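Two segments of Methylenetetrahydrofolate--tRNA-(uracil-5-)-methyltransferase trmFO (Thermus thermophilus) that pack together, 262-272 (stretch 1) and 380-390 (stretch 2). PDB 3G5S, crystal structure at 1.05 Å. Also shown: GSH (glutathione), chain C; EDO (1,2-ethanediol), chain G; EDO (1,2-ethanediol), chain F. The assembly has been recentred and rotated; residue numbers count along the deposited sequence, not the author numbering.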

# COMPACT_ATOMS: atom_id res chain seq x y z
N LEU A 262 13.67 -4.11 15.26
CA LEU A 262 12.34 -3.85 14.76
C LEU A 262 11.87 -2.49 15.24
O LEU A 262 12.18 -2.08 16.36
CB LEU A 262 11.34 -4.92 15.19
CG LEU A 262 11.58 -6.29 14.55
CD1 LEU A 262 12.50 -7.11 15.40
CD2 LEU A 262 10.26 -7.01 14.34
N ARG A 263 11.13 -1.79 14.39
CA ARG A 263 10.60 -0.49 14.77
C ARG A 263 9.10 -0.42 14.54
O ARG A 263 8.56 -1.07 13.65
CB ARG A 263 11.30 0.64 14.01
CG ARG A 263 10.84 0.83 12.60
CD ARG A 263 11.36 2.14 12.02
NE ARG A 263 10.47 2.56 10.95
CZ ARG A 263 10.58 3.68 10.25
NH1 ARG A 263 11.57 4.55 10.48
NH2 ARG A 263 9.69 3.93 9.31
N GLN A 264 8.44 0.37 15.37
CA GLN A 264 7.00 0.54 15.27
C GLN A 264 6.62 1.38 14.05
O GLN A 264 7.17 2.47 13.84
CB GLN A 264 6.48 1.18 16.56
CG GLN A 264 4.99 1.35 16.59
CD GLN A 264 4.48 1.91 17.90
OE1 GLN A 264 3.40 2.50 17.95
NE2 GLN A 264 5.25 1.73 18.97
N GLU A 265 5.67 0.89 13.25
CA GLU A 265 5.24 1.61 12.05
C GLU A 265 3.88 2.28 12.22
O GLU A 265 3.68 3.39 11.73
CB GLU A 265 5.18 0.68 10.85
CG GLU A 265 6.53 0.12 10.42
CD GLU A 265 7.55 1.18 10.05
OE1 GLU A 265 7.18 2.35 9.80
OE2 GLU A 265 8.74 0.83 9.98
N ASP A 266 2.95 1.61 12.88
CA ASP A 266 1.60 2.14 13.04
C ASP A 266 1.42 2.83 14.38
O ASP A 266 2.14 2.55 15.34
CB ASP A 266 0.55 1.03 12.86
CG ASP A 266 0.66 -0.06 13.90
OD1 ASP A 266 1.79 -0.34 14.36
OD2 ASP A 266 -0.38 -0.66 14.25
N LYS A 267 0.45 3.72 14.44
CA LYS A 267 0.12 4.41 15.68
C LYS A 267 -0.26 3.42 16.78
O LYS A 267 0.14 3.57 17.93
CB LYS A 267 -1.03 5.38 15.42
CG LYS A 267 -1.25 6.42 16.50
CD LYS A 267 -2.32 7.41 16.08
CE LYS A 267 -2.29 8.65 16.94
NZ LYS A 267 -2.41 8.32 18.37
N ALA A 268 -1.02 2.38 16.41
CA ALA A 268 -1.50 1.39 17.38
C ALA A 268 -0.42 0.44 17.89
O ALA A 268 -0.60 -0.22 18.91
CB ALA A 268 -2.67 0.60 16.79
N GLY A 269 0.69 0.36 17.17
CA GLY A 269 1.77 -0.52 17.59
C GLY A 269 1.57 -1.99 17.28
O GLY A 269 2.26 -2.83 17.86
N ARG A 270 0.64 -2.31 16.38
CA ARG A 270 0.46 -3.69 15.93
C ARG A 270 1.48 -4.11 14.88
O ARG A 270 1.65 -5.30 14.64
CB ARG A 270 -0.94 -3.88 15.34
CG ARG A 270 -2.05 -3.82 16.35
CD ARG A 270 -3.40 -4.10 15.71
NE ARG A 270 -3.81 -3.05 14.79
CZ ARG A 270 -4.59 -2.02 15.12
NH1 ARG A 270 -5.02 -1.88 16.37
NH2 ARG A 270 -4.91 -1.12 14.20
N MSE A 271 2.13 -3.15 14.23
CA MSE A 271 2.93 -3.43 13.04
C MSE A 271 4.36 -2.95 13.21
O MSE A 271 4.60 -1.74 13.37
CB MSE A 271 2.29 -2.76 11.82
CG MSE A 271 0.90 -3.26 11.56
SE MSE A 271 -0.07 -2.21 10.26
CE MSE A 271 0.97 -2.67 8.76
N TRP A 272 5.31 -3.88 13.19
CA TRP A 272 6.72 -3.57 13.41
C TRP A 272 7.56 -4.07 12.25
O TRP A 272 7.46 -5.23 11.84
CB TRP A 272 7.20 -4.20 14.73
CG TRP A 272 6.61 -3.52 15.94
CD1 TRP A 272 5.29 -3.43 16.26
CD2 TRP A 272 7.33 -2.82 16.96
NE1 TRP A 272 5.14 -2.71 17.42
CE2 TRP A 272 6.37 -2.32 17.87
CE3 TRP A 272 8.68 -2.55 17.19
CZ2 TRP A 272 6.73 -1.59 19.00
CZ3 TRP A 272 9.03 -1.83 18.30
CH2 TRP A 272 8.07 -1.35 19.20
N ARG A 380 -6.29 5.30 7.21
CA ARG A 380 -5.89 5.81 8.51
C ARG A 380 -4.41 5.51 8.78
O ARG A 380 -3.71 6.32 9.39
CB ARG A 380 -6.87 5.36 9.61
CG ARG A 380 -8.25 5.98 9.42
CD ARG A 380 -9.31 5.47 10.38
NE ARG A 380 -10.63 5.97 9.99
CZ ARG A 380 -11.12 7.16 10.33
NH1 ARG A 380 -10.42 7.97 11.11
NH2 ARG A 380 -12.32 7.52 9.91
N TYR A 381 -3.91 4.37 8.27
CA TYR A 381 -2.48 4.07 8.30
C TYR A 381 -1.69 5.10 7.47
O TYR A 381 -0.68 5.64 7.93
CB TYR A 381 -2.20 2.64 7.81
CG TYR A 381 -0.73 2.29 7.79
CD1 TYR A 381 -0.14 1.69 8.90
CD2 TYR A 381 0.06 2.55 6.68
CE1 TYR A 381 1.21 1.36 8.90
CE2 TYR A 381 1.42 2.23 6.68
CZ TYR A 381 1.98 1.63 7.79
OH TYR A 381 3.32 1.28 7.84
N LEU A 382 -2.15 5.39 6.25
CA LEU A 382 -1.48 6.38 5.41
C LEU A 382 -1.29 7.70 6.14
O LEU A 382 -0.24 8.34 6.03
CB LEU A 382 -2.27 6.63 4.11
CG LEU A 382 -2.39 5.47 3.12
CD1 LEU A 382 -3.21 5.91 1.92
CD2 LEU A 382 -1.02 4.92 2.70
N ALA A 383 -2.30 8.10 6.90
CA ALA A 383 -2.29 9.41 7.54
C ALA A 383 -1.47 9.44 8.82
O ALA A 383 -1.02 10.51 9.23
CB ALA A 383 -3.71 9.87 7.82
N THR A 384 -1.28 8.28 9.46
CA THR A 384 -0.72 8.25 10.81
C THR A 384 0.52 7.37 10.99
O THR A 384 1.05 7.29 12.10
CB THR A 384 -1.79 7.80 11.85
OG1 THR A 384 -2.20 6.45 11.59
CG2 THR A 384 -3.01 8.72 11.81
N ALA A 385 0.97 6.73 9.93
CA ALA A 385 2.14 5.86 10.04
C ALA A 385 3.40 6.66 10.32
O ALA A 385 3.44 7.88 10.17
CB ALA A 385 2.30 5.02 8.78
N ASN A 386 4.45 5.95 10.73
CA ASN A 386 5.77 6.53 10.92
C ASN A 386 6.22 7.23 9.63
O ASN A 386 6.34 6.59 8.59
CB ASN A 386 6.73 5.40 11.29
CG ASN A 386 8.06 5.90 11.82
OD1 ASN A 386 8.52 6.98 11.47
ND2 ASN A 386 8.68 5.09 12.67
N PRO A 387 6.48 8.55 9.69
CA PRO A 387 6.81 9.28 8.45
C PRO A 387 8.25 9.10 8.00
O PRO A 387 8.58 9.33 6.82
CB PRO A 387 6.56 10.74 8.83
CG PRO A 387 6.81 10.79 10.31
CD PRO A 387 6.37 9.45 10.86
N GLU A 388 9.13 8.72 8.92
CA GLU A 388 10.54 8.62 8.61
C GLU A 388 10.80 7.38 7.77
O GLU A 388 10.62 6.26 8.25
CB GLU A 388 11.36 8.58 9.90
CG GLU A 388 11.15 9.80 10.77
CD GLU A 388 11.48 11.10 10.06
OE1 GLU A 388 10.74 12.09 10.26
OE2 GLU A 388 12.47 11.12 9.30
N GLY A 389 11.19 7.56 6.52
CA GLY A 389 11.37 6.44 5.62
C GLY A 389 10.07 5.73 5.26
O GLY A 389 10.06 4.53 4.99
N PHE A 390 8.96 6.47 5.26
CA PHE A 390 7.66 5.91 4.94
C PHE A 390 7.69 5.11 3.65
O PHE A 390 8.22 5.59 2.63
CB PHE A 390 6.60 7.01 4.84
CG PHE A 390 5.28 6.52 4.32
CD1 PHE A 390 4.42 5.82 5.15
CD2 PHE A 390 4.90 6.75 3.01
CE1 PHE A 390 3.21 5.36 4.69
CE2 PHE A 390 3.69 6.29 2.54
CZ PHE A 390 2.85 5.59 3.38
N1 GSH C . 11.69 4.62 -0.23
CA1 GSH C . 11.86 5.84 0.54
C1 GSH C . 12.91 6.77 -0.03
O11 GSH C . 13.48 6.45 -1.26
O12 GSH C . 13.02 7.86 0.41
CB1 GSH C . 12.04 5.59 2.04
CG1 GSH C . 13.44 5.26 2.53
CD1 GSH C . 14.04 3.90 2.16
OE1 GSH C . 13.55 3.19 1.34
N2 GSH C . 15.22 3.50 2.87
CA2 GSH C . 15.79 2.20 2.66
C2 GSH C . 15.53 1.27 3.84
O2 GSH C . 16.24 1.28 4.78
CB2 GSH C . 17.27 2.40 2.38
SG2 GSH C . 18.19 0.94 1.85
N3 GSH C . 14.73 0.09 3.57
CA3 GSH C . 14.59 -0.93 4.59
C3 GSH C . 13.66 -0.55 5.73
O31 GSH C . 13.85 -0.90 6.85
O32 GSH C . 12.75 0.45 5.46
C1 EDO G . 4.16 5.50 14.46
O1 EDO G . 3.01 5.82 13.67
C2 EDO G . 5.28 6.52 14.25
O2 EDO G . 4.72 7.82 14.12
C1 EDO F . 8.59 8.67 1.16
O1 EDO F . 9.38 8.04 2.18
C2 EDO F . 9.29 9.96 0.75
O2 EDO F . 9.35 10.82 1.89
O HOH W 1 5.78 3.98 8.11
O HOH W 2 -0.79 4.04 11.87

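Leu262 opens stretch 1 in a strand and does not reach stretch 2. Arg263, next in the strand, points its CA-to-CB bond toward the other stretch. Its guanidinium holds one carbonyl with two nitrogens: NH2 donates to Glu388 O at 2.7 Å and NH1 donates to the same Glu388 O at 3.0 Å. This oxygen lies at the edge of the group, near its plane, where the N-H bonds point. Asn386 ND2 sits over one face, 3.4 Å from Arg263 CZ. Within stretch 1, Arg263 NE forms a salt bridge with Glu265 OE2 at 2.6 Å, and Arg263 NH2 also donates to Glu265 OE1 at 3.0 Å. The arginine is therefore held from both stretches.

Gln264 contributes its backbone. Asn386 ND2 donates to Gln264 O at 3.2 Å, with a nearly straight angle of 169°. The other end of that amide stays within its own stretch: Asn386 OD1 accepts from Glu388 N at 3.1 Å.

At Glu265 the two stretches meet main chain to main chain. Asn386 N donates to Glu265 O at 2.9 Å. Ala385, the first residue past the helix, adds a CA-H...O contact, with its CA 3.4 Å from Glu265 O. Water 1 bridges the stretches, donating to Glu265 OE1 and Asn386 O, each at 2.7 Å.

Asp266 CB meets the edge of the Tyr381 ring, 4.0 Å from CE1. Its carboxylate leads away and braces its own loop: OD1 accepts from Met271 N at 2.8 Å, and OD2 from Arg270 N at 2.9 Å.

Lys267 is linked through water 2, which accepts from Lys267 N at 2.9 Å and donates to Thr384 OG1 at 2.8 Å.

Ala268, Gly269 and Arg270 make no contact. Met271, a selenomethionine, returns toward stretch 2. Its SE lies 4.0 Å from Tyr381 CE1, oblique to the ring.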